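Side-chain contact in transcriptional activator PlcR protein (Bacillus thuringiensis, PDB 3U3W), which activates transcription as a DNA-binding virulence regulator that responds to the quorum-sensing signal peptide PapR: residues Tyr200-Ala205 / Leu216-Lys221. Numbering follows the deposited sequence.
Sequences YNHAKA and LYQVNK
Ala-203 points its methyl toward the neighbouring helix, and the tight part of the contact forms around it. Its CB lies 3.7 Å from Val-219 CG2 and 4.0 Å from Gln-218 CB, so the small side chain fits against both residues. Val-219 offers that branch because CG1 lies anti to the backbone N (chi1 167°), leaving CG2 on the side of Ala-203. Here the backbones come close, with the CA atoms of Ala-203 and Gln-218 5.6 Å apart. The His-202 flank is as close but made by few atoms: the ring meets the Gln-218 amide obliquely, the planes 39° apart. His-202 ND1 lies beside the amide carbon, 3.8 Å from Gln-218 NE2; no hydrogen bond joins ring and amide, and this buried nitrogen has no partner in the model. The bend of Gln-218 at chi2 (-72°) brings its amide beside the ring, while OE1 is hydrogen-bonded to Arg-199. Helix 171-187 packs on His-202 and helix 235-248 on Val-219. The solvent side lies at exposed Tyr-217 and partly exposed Asn-220 and Lys-221, which do not touch 200-205. Helices 192-208 and 212-228, joined by a short connection and roughly antiparallel, form a helical hairpin of the kind that builds tetratricopeptide-repeat domains.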
ATOM      1  N   TYR A 200     -15.505  -0.514  10.051  1.00 29.12           N
ATOM      2  CA  TYR A 200     -15.410  -1.107  11.375  1.00 24.05           C
ATOM      3  C   TYR A 200     -15.999  -0.198  12.446  1.00 29.90           C
ATOM      4  O   TYR A 200     -16.719  -0.666  13.335  1.00 24.30           O
ATOM      5  CB  TYR A 200     -13.970  -1.415  11.715  1.00 18.53           C
ATOM      6  CG  TYR A 200     -13.758  -1.891  13.129  1.00 19.45           C
ATOM      7  CD1 TYR A 200     -14.129  -3.175  13.515  1.00 16.57           C
ATOM      8  CD2 TYR A 200     -13.173  -1.063  14.076  1.00 21.54           C
ATOM      9  CE1 TYR A 200     -13.923  -3.618  14.800  1.00 19.17           C
ATOM     10  CE2 TYR A 200     -12.952  -1.498  15.373  1.00 19.95           C
ATOM     11  CZ  TYR A 200     -13.324  -2.774  15.729  1.00 24.29           C
ATOM     12  OH  TYR A 200     -13.092  -3.210  17.014  1.00 19.67           O
ATOM     13  N   ASN A 201     -15.670   1.090  12.363  1.00 26.66           N
ATOM     14  CA  ASN A 201     -16.110   2.065  13.354  1.00 22.15           C
ATOM     15  C   ASN A 201     -17.605   2.228  13.197  1.00 23.63           C
ATOM     16  O   ASN A 201     -18.345   2.211  14.171  1.00 28.04           O
ATOM     17  CB  ASN A 201     -15.397   3.409  13.159  1.00 17.27           C
ATOM     18  CG  ASN A 201     -13.918   3.374  13.560  1.00 26.82           C
ATOM     19  OD1 ASN A 201     -13.514   2.629  14.465  1.00 23.04           O
ATOM     20  ND2 ASN A 201     -13.101   4.201  12.889  1.00 21.44           N
ATOM     21  N   HIS A 202     -18.032   2.356  11.945  1.00 25.49           N
ATOM     22  CA  HIS A 202     -19.439   2.383  11.568  1.00 27.35           C
ATOM     23  C   HIS A 202     -20.181   1.170  12.136  1.00 27.41           C
ATOM     24  O   HIS A 202     -21.262   1.317  12.707  1.00 24.02           O
ATOM     25  CB  HIS A 202     -19.557   2.416  10.042  1.00 22.53           C
ATOM     26  CG  HIS A 202     -20.943   2.653   9.544  1.00 32.02           C
ATOM     27  ND1 HIS A 202     -21.289   2.523   8.215  1.00 33.52           N
ATOM     28  CD2 HIS A 202     -22.071   3.025  10.192  1.00 36.90           C
ATOM     29  CE1 HIS A 202     -22.575   2.790   8.070  1.00 34.00           C
ATOM     30  NE2 HIS A 202     -23.073   3.102   9.254  1.00 36.59           N
ATOM     31  N   ALA A 203     -19.591  -0.020  11.994  1.00 24.36           N
ATOM     32  CA  ALA A 203     -20.210  -1.235  12.522  1.00 21.26           C
ATOM     33  C   ALA A 203     -20.379  -1.144  14.027  1.00 30.73           C
ATOM     34  O   ALA A 203     -21.417  -1.529  14.546  1.00 27.00           O
ATOM     35  CB  ALA A 203     -19.417  -2.451  12.166  1.00 26.30           C
ATOM     36  N   LYS A 204     -19.364  -0.628  14.723  1.00 22.95           N
ATOM     37  CA  LYS A 204     -19.446  -0.472  16.168  1.00 30.73           C
ATOM     38  C   LYS A 204     -20.606   0.447  16.561  1.00 26.84           C
ATOM     39  O   LYS A 204     -21.366   0.123  17.464  1.00 30.47           O
ATOM     40  CB  LYS A 204     -18.123   0.042  16.763  1.00 28.31           C
ATOM     41  CG  LYS A 204     -16.996  -0.992  16.795  1.00 34.95           C
ATOM     42  CD  LYS A 204     -15.696  -0.368  17.329  1.00 30.26           C
ATOM     43  CE  LYS A 204     -15.856   0.088  18.770  1.00 23.86           C
ATOM     44  NZ  LYS A 204     -16.164  -1.081  19.623  1.00 35.63           N
ATOM     45  N   ALA A 205     -20.715   1.585  15.881  1.00 24.33           N
ATOM     46  CA  ALA A 205     -21.810   2.536  16.076  1.00 30.81           C
ATOM     47  C   ALA A 205     -23.223   1.952  15.798  1.00 31.74           C
ATOM     48  O   ALA A 205     -24.156   2.184  16.567  1.00 30.17           O
ATOM     49  CB  ALA A 205     -21.561   3.811  15.245  1.00 22.60           C
ATOM     50  N   LEU A 216     -23.482  -6.304  11.249  1.00 29.59           N
ATOM     51  CA  LEU A 216     -22.879  -7.521  10.706  1.00 32.82           C
ATOM     52  C   LEU A 216     -22.652  -7.377   9.199  1.00 35.93           C
ATOM     53  O   LEU A 216     -21.670  -7.895   8.643  1.00 26.59           O
ATOM     54  CB  LEU A 216     -23.753  -8.745  11.016  1.00 29.59           C
ATOM     55  CG  LEU A 216     -23.333 -10.110  10.465  1.00 39.09           C
ATOM     56  CD1 LEU A 216     -21.976 -10.525  11.005  1.00 25.21           C
ATOM     57  CD2 LEU A 216     -24.391 -11.175  10.750  1.00 25.14           C
ATOM     58  N   TYR A 217     -23.552  -6.647   8.548  1.00 30.20           N
ATOM     59  CA  TYR A 217     -23.390  -6.346   7.136  1.00 29.53           C
ATOM     60  C   TYR A 217     -22.087  -5.600   6.890  1.00 37.28           C
ATOM     61  O   TYR A 217     -21.281  -6.000   6.041  1.00 34.83           O
ATOM     62  CB  TYR A 217     -24.557  -5.521   6.608  1.00 24.49           C
ATOM     63  CG  TYR A 217     -24.330  -4.990   5.215  1.00 28.71           C
ATOM     64  CD1 TYR A 217     -24.501  -5.805   4.097  1.00 28.43           C
ATOM     65  CD2 TYR A 217     -23.949  -3.669   5.012  1.00 23.13           C
ATOM     66  CE1 TYR A 217     -24.281  -5.309   2.809  1.00 27.83           C
ATOM     67  CE2 TYR A 217     -23.742  -3.163   3.734  1.00 25.25           C
ATOM     68  CZ  TYR A 217     -23.913  -3.995   2.638  1.00 29.28           C
ATOM     69  OH  TYR A 217     -23.702  -3.503   1.375  1.00 35.65           O
ATOM     70  N   GLN A 218     -21.888  -4.511   7.632  1.00 32.14           N
ATOM     71  CA  GLN A 218     -20.661  -3.730   7.517  1.00 32.25           C
ATOM     72  C   GLN A 218     -19.435  -4.552   7.904  1.00 29.90           C
ATOM     73  O   GLN A 218     -18.408  -4.459   7.239  1.00 27.19           O
ATOM     74  CB  GLN A 218     -20.735  -2.466   8.360  1.00 29.49           C
ATOM     75  CG  GLN A 218     -21.796  -1.499   7.888  1.00 31.20           C
ATOM     76  CD  GLN A 218     -21.400  -0.820   6.599  1.00 40.20           C
ATOM     77  OE1 GLN A 218     -20.221  -0.766   6.249  1.00 36.00           O
ATOM     78  NE2 GLN A 218     -22.384  -0.306   5.874  1.00 45.43           N
ATOM     79  N   VAL A 219     -19.554  -5.349   8.964  1.00 25.05           N
ATOM     80  CA  VAL A 219     -18.460  -6.209   9.424  1.00 22.31           C
ATOM     81  C   VAL A 219     -18.014  -7.202   8.343  1.00 29.83           C
ATOM     82  O   VAL A 219     -16.822  -7.290   8.018  1.00 25.17           O
ATOM     83  CB  VAL A 219     -18.826  -6.991  10.712  1.00 25.90           C
ATOM     84  CG1 VAL A 219     -17.808  -8.091  10.980  1.00 22.07           C
ATOM     85  CG2 VAL A 219     -18.881  -6.068  11.882  1.00 24.34           C
ATOM     86  N   ASN A 220     -18.975  -7.923   7.773  1.00 26.88           N
ATOM     87  CA  ASN A 220     -18.678  -8.915   6.735  1.00 31.38           C
ATOM     88  C   ASN A 220     -18.140  -8.299   5.456  1.00 27.68           C
ATOM     89  O   ASN A 220     -17.260  -8.871   4.805  1.00 30.66           O
ATOM     90  CB  ASN A 220     -19.905  -9.770   6.428  1.00 25.30           C
ATOM     91  CG  ASN A 220     -20.208 -10.764   7.531  1.00 31.27           C
ATOM     92  OD1 ASN A 220     -19.316 -11.170   8.280  1.00 34.69           O
ATOM     93  ND2 ASN A 220     -21.466 -11.152   7.640  1.00 30.59           N
ATOM     94  N   LYS A 221     -18.673  -7.138   5.100  1.00 24.30           N
ATOM     95  CA  LYS A 221     -18.146  -6.378   3.985  1.00 24.25           C
ATOM     96  C   LYS A 221     -16.665  -6.038   4.251  1.00 26.35           C
ATOM     97  O   LYS A 221     -15.811  -6.219   3.387  1.00 27.23           O
ATOM     98  CB  LYS A 221     -18.959  -5.096   3.780  1.00 29.18           C
ATOM     99  CG  LYS A 221     -18.731  -4.423   2.447  1.00 30.70           C
ATOM    100  CD  LYS A 221     -19.914  -4.644   1.518  1.00 61.97           C
ATOM    101  CE  LYS A 221     -20.298  -6.130   1.438  1.00 63.96           C
ATOM    102  NZ  LYS A 221     -21.102  -6.465   0.213  1.00 65.48           N
TER